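Local structure of imelysin-like protein (Psychrobacter arcticus, 3PF0) at residues A[108-113]-A[272-277]; A[114-119]-A[231-236]. The protein is of unknown function but belongs to the imelysin-like (peptidase M75) family and is a putative metalloendopeptidase. One frame throughout, in Å; residues are numbered along the deposited sequence.

Contact 1: A[108-113]-A[272-277]; sequences AWASAE and INAKLA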
# COMPACT_ATOMS: atom_id res chain seq x y z
N ALA A 108 6.97 0.01 -1.13
CA ALA A 108 6.56 0.62 -2.41
C ALA A 108 5.10 0.27 -2.74
O ALA A 108 4.36 1.14 -3.18
CB ALA A 108 7.47 0.17 -3.54
N TRP A 109 4.69 -0.97 -2.51
CA TRP A 109 3.30 -1.34 -2.77
C TRP A 109 2.36 -0.73 -1.73
O TRP A 109 1.24 -0.35 -2.09
CB TRP A 109 3.11 -2.85 -2.84
CG TRP A 109 1.67 -3.23 -3.05
CD1 TRP A 109 0.82 -3.74 -2.12
CD2 TRP A 109 0.88 -2.96 -4.22
NE1 TRP A 109 -0.45 -3.85 -2.66
CE2 TRP A 109 -0.44 -3.35 -3.93
CE3 TRP A 109 1.16 -2.40 -5.48
CZ2 TRP A 109 -1.48 -3.24 -4.87
CZ3 TRP A 109 0.13 -2.29 -6.41
CH2 TRP A 109 -1.17 -2.71 -6.10
N ALA A 110 2.81 -0.59 -0.47
CA ALA A 110 2.02 0.04 0.60
C ALA A 110 1.67 1.47 0.20
O ALA A 110 0.54 1.91 0.41
CB ALA A 110 2.77 0.01 1.93
N SER A 111 2.63 2.17 -0.44
CA SER A 111 2.44 3.52 -0.96
C SER A 111 1.44 3.51 -2.13
O SER A 111 0.51 4.31 -2.12
CB SER A 111 3.78 4.11 -1.39
OG SER A 111 4.56 4.33 -0.23
N ALA A 112 1.60 2.58 -3.09
CA ALA A 112 0.70 2.44 -4.26
C ALA A 112 -0.76 2.11 -3.85
O ALA A 112 -1.70 2.37 -4.61
CB ALA A 112 1.22 1.36 -5.21
N GLU A 113 -0.95 1.57 -2.62
CA GLU A 113 -2.27 1.22 -2.08
C GLU A 113 -3.13 2.47 -1.76
O GLU A 113 -4.30 2.33 -1.39
CB GLU A 113 -2.13 0.33 -0.85
CG GLU A 113 -1.96 -1.14 -1.22
CD GLU A 113 -1.81 -2.11 -0.07
OE1 GLU A 113 -1.42 -1.67 1.04
OE2 GLU A 113 -2.04 -3.32 -0.28
N ILE A 272 3.44 0.84 7.97
CA ILE A 272 2.59 1.95 8.44
C ILE A 272 3.24 3.30 8.08
O ILE A 272 2.54 4.21 7.63
CB ILE A 272 2.25 1.82 9.96
CG1 ILE A 272 1.54 0.47 10.27
CG2 ILE A 272 1.44 3.01 10.48
CD1 ILE A 272 0.24 0.11 9.44
N ASN A 273 4.57 3.41 8.23
CA ASN A 273 5.37 4.59 7.91
C ASN A 273 5.29 4.94 6.41
O ASN A 273 5.07 6.10 6.07
CB ASN A 273 6.82 4.36 8.33
CG ASN A 273 7.69 5.58 8.33
OD1 ASN A 273 7.45 6.56 9.05
ND2 ASN A 273 8.76 5.52 7.56
N ALA A 274 5.42 3.93 5.53
CA ALA A 274 5.34 4.13 4.08
C ALA A 274 3.96 4.68 3.69
O ALA A 274 3.88 5.62 2.90
CB ALA A 274 5.61 2.82 3.35
N LYS A 275 2.88 4.15 4.32
CA LYS A 275 1.51 4.61 4.06
C LYS A 275 1.32 6.03 4.57
O LYS A 275 0.75 6.85 3.85
CB LYS A 275 0.48 3.66 4.69
CG LYS A 275 0.47 2.29 4.02
CD LYS A 275 -0.71 1.44 4.47
CE LYS A 275 -0.83 0.25 3.55
NZ LYS A 275 -2.24 -0.11 3.32
N LEU A 276 1.83 6.35 5.79
CA LEU A 276 1.72 7.69 6.38
C LEU A 276 2.45 8.74 5.53
O LEU A 276 1.90 9.81 5.28
CB LEU A 276 2.25 7.74 7.82
CG LEU A 276 1.29 7.36 8.95
CD1 LEU A 276 2.03 7.35 10.28
CD2 LEU A 276 0.09 8.32 9.01
N ALA A 277 3.68 8.42 5.08
CA ALA A 277 4.50 9.32 4.26
C ALA A 277 3.84 9.62 2.90
O ALA A 277 3.97 10.74 2.39
CB ALA A 277 5.88 8.70 4.05
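Lys275 and Glu113 form a salt bridge, with NZ of Lys275 2.9 Å from OE1 of Glu113. The ammonium group meets OE1 on its anti side, 34° out of the carboxylate plane. The lysine chain turns at its last torsion (chi4 -144°), which sets NZ beside the carboxylate. The second oxygen, OE2, receives a weak, bent bond from NE1 of Trp109 at 2.9 Å and a further bond from Asn130. Both carboxylate oxygens are therefore held, which should limit the rotation of the group. Further back along the lysine chain, CG of Lys275 lies 3.9 Å from CB of Ala110. The next residue, Ser111, has OG 3.5 Å from Ala274 O, a weak contact at most. Its main partner is OG1 of Thr278, which also bonds Ala274 O. The small methyls of Ala110 and Ala274 face each other, CB to CB 4.2 Å, and permit an axis separation of 8.1 Å. The axes of helices 108-112 and 272-277 run in the same general direction and cross at -41°. The contact joins the C-terminal end of helix 92-112 to helix 268-283. Helix 48-84 packs on Ala108 and Ala112, while helices 225-250 and 298-316 flank segment 272-277.

Contact 2: A[114-119]-A[231-236]; sequences MVNFGP and FNSLLS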
# COMPACT_ATOMS: atom_id res chain seq x y z
N MSE A 114 -2.57 3.69 -1.95
CA MSE A 114 -3.30 4.96 -1.79
C MSE A 114 -4.47 5.01 -2.80
O MSE A 114 -5.41 5.76 -2.60
CB MSE A 114 -2.34 6.16 -1.99
CG MSE A 114 -1.90 6.36 -3.44
SE MSE A 114 -0.76 7.90 -3.74
CE MSE A 114 0.79 6.99 -4.38
N VAL A 115 -4.36 4.23 -3.90
CA VAL A 115 -5.36 4.04 -4.96
C VAL A 115 -6.04 2.69 -4.69
O VAL A 115 -5.36 1.66 -4.63
CB VAL A 115 -4.71 4.14 -6.38
CG1 VAL A 115 -5.70 3.77 -7.49
CG2 VAL A 115 -4.14 5.53 -6.62
N ASN A 116 -7.36 2.69 -4.47
CA ASN A 116 -8.13 1.47 -4.17
C ASN A 116 -9.13 1.16 -5.31
O ASN A 116 -10.06 0.38 -5.13
CB ASN A 116 -8.86 1.63 -2.82
CG ASN A 116 -9.99 2.63 -2.84
OD1 ASN A 116 -10.09 3.50 -3.73
ND2 ASN A 116 -10.92 2.50 -1.89
N PHE A 117 -8.91 1.76 -6.49
CA PHE A 117 -9.79 1.59 -7.63
C PHE A 117 -8.99 1.42 -8.91
O PHE A 117 -7.77 1.61 -8.90
CB PHE A 117 -10.72 2.82 -7.74
CG PHE A 117 -10.01 4.14 -7.93
CD1 PHE A 117 -9.51 4.85 -6.84
CD2 PHE A 117 -9.86 4.70 -9.20
CE1 PHE A 117 -8.84 6.06 -7.02
CE2 PHE A 117 -9.19 5.92 -9.38
CZ PHE A 117 -8.70 6.60 -8.28
N GLY A 118 -9.67 1.09 -9.99
CA GLY A 118 -9.07 0.96 -11.31
C GLY A 118 -8.28 -0.30 -11.61
O GLY A 118 -8.64 -1.38 -11.15
N PRO A 119 -7.23 -0.17 -12.45
CA PRO A 119 -6.45 -1.35 -12.89
C PRO A 119 -5.98 -2.31 -11.80
O PRO A 119 -5.96 -3.51 -12.05
CB PRO A 119 -5.24 -0.72 -13.58
CG PRO A 119 -5.69 0.59 -14.03
CD PRO A 119 -6.74 1.07 -13.09
N PHE A 231 -10.07 11.35 -3.27
CA PHE A 231 -10.00 11.63 -1.84
C PHE A 231 -10.69 10.54 -1.00
O PHE A 231 -10.29 10.34 0.15
CB PHE A 231 -10.56 13.01 -1.51
CG PHE A 231 -9.58 14.10 -1.87
CD1 PHE A 231 -8.49 14.37 -1.05
CD2 PHE A 231 -9.71 14.81 -3.05
CE1 PHE A 231 -7.56 15.36 -1.40
CE2 PHE A 231 -8.77 15.78 -3.41
CZ PHE A 231 -7.71 16.05 -2.58
N ASN A 232 -11.67 9.83 -1.57
CA ASN A 232 -12.29 8.73 -0.84
C ASN A 232 -11.31 7.55 -0.80
O ASN A 232 -11.31 6.80 0.17
CB ASN A 232 -13.63 8.33 -1.44
CG ASN A 232 -14.76 9.11 -0.82
OD1 ASN A 232 -15.22 8.78 0.28
ND2 ASN A 232 -15.15 10.20 -1.46
N SER A 233 -10.45 7.45 -1.83
CA SER A 233 -9.40 6.44 -1.91
C SER A 233 -8.36 6.71 -0.82
O SER A 233 -7.92 5.78 -0.16
CB SER A 233 -8.75 6.46 -3.30
OG SER A 233 -7.84 5.39 -3.45
N LEU A 234 -8.00 8.00 -0.63
CA LEU A 234 -7.04 8.42 0.39
C LEU A 234 -7.63 8.19 1.77
O LEU A 234 -6.91 7.73 2.67
CB LEU A 234 -6.61 9.89 0.22
CG LEU A 234 -5.78 10.24 -1.02
CD1 LEU A 234 -5.47 11.72 -1.05
CD2 LEU A 234 -4.49 9.42 -1.10
N LEU A 235 -8.94 8.46 1.94
CA LEU A 235 -9.65 8.24 3.20
C LEU A 235 -9.66 6.73 3.53
O LEU A 235 -9.44 6.37 4.69
CB LEU A 235 -11.08 8.83 3.14
CG LEU A 235 -12.07 8.49 4.28
CD1 LEU A 235 -11.60 8.99 5.65
CD2 LEU A 235 -13.45 9.03 3.96
N SER A 236 -9.90 5.88 2.49
CA SER A 236 -9.93 4.42 2.61
C SER A 236 -8.57 3.88 3.06
O SER A 236 -8.52 2.91 3.81
CB SER A 236 -10.33 3.78 1.29
OG SER A 236 -10.41 2.37 1.39
O HOH W 1 -13.15 4.42 -1.31
O HOH W 2 -10.09 0.08 -0.06
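Ser233 holds OG anti to its own backbone N (chi1 -173°), and this directs the hydroxyl at the backbone of Met114 and Asn116. Asn116 places CG between its backbone N and carbonyl carbon (chi1 70°), which brings CG close to the same serine. Ser233 OG lies 2.6 Å from Met114 O and accepts a hydrogen bond from Asn116 N at 2.9 Å. That bond is bent, with an N-H...O angle of 137°. One buried hydroxyl thus meets two backbone groups on either side of Val115. In the Asn116 amide, OD1 sits 3.0 Å from Ser233 OG. A water accepts from ND2 of Asn116 and gives a weak bond to Asn232 O. A second water joins ND2 to Ser236 OG, but this link is tied to one of two conformers of Ser236. The Phe117 ring turns its edge to the serine, with CE1 3.7 Å from Ser233 CB, and Val115 CG1 lies over one face, near the rim. On the other flank, CB of Met114, a selenomethionine, touches Leu234 CD2 at 4.0 Å. Leu234 also packs on helix 268-283. The arrangement is a loop-to-helix junction within an all-helical fold: a helix serine grips the backbone of the irregular segment that follows helix 92-112.

From the N terminus, helix 92-112 ends in segment 108-113, and the chain passes directly into loop 114-119. These two adjoining segments supply the first halves of both contacts. The second halves come much later and in reverse order. Segment 231-236 on helix 225-250 returns first and closes contact 2 over 111 intervening residues. Segment 272-277 on helix 268-283 follows and closes contact 1 over 158, so contact 2 nests within contact 1. The contacts lie about 13 Å apart, centre to centre. Together they tie the end of one helix and its outgoing loop to two successive helices of the later chain, all within the imelysin-like part of the protein.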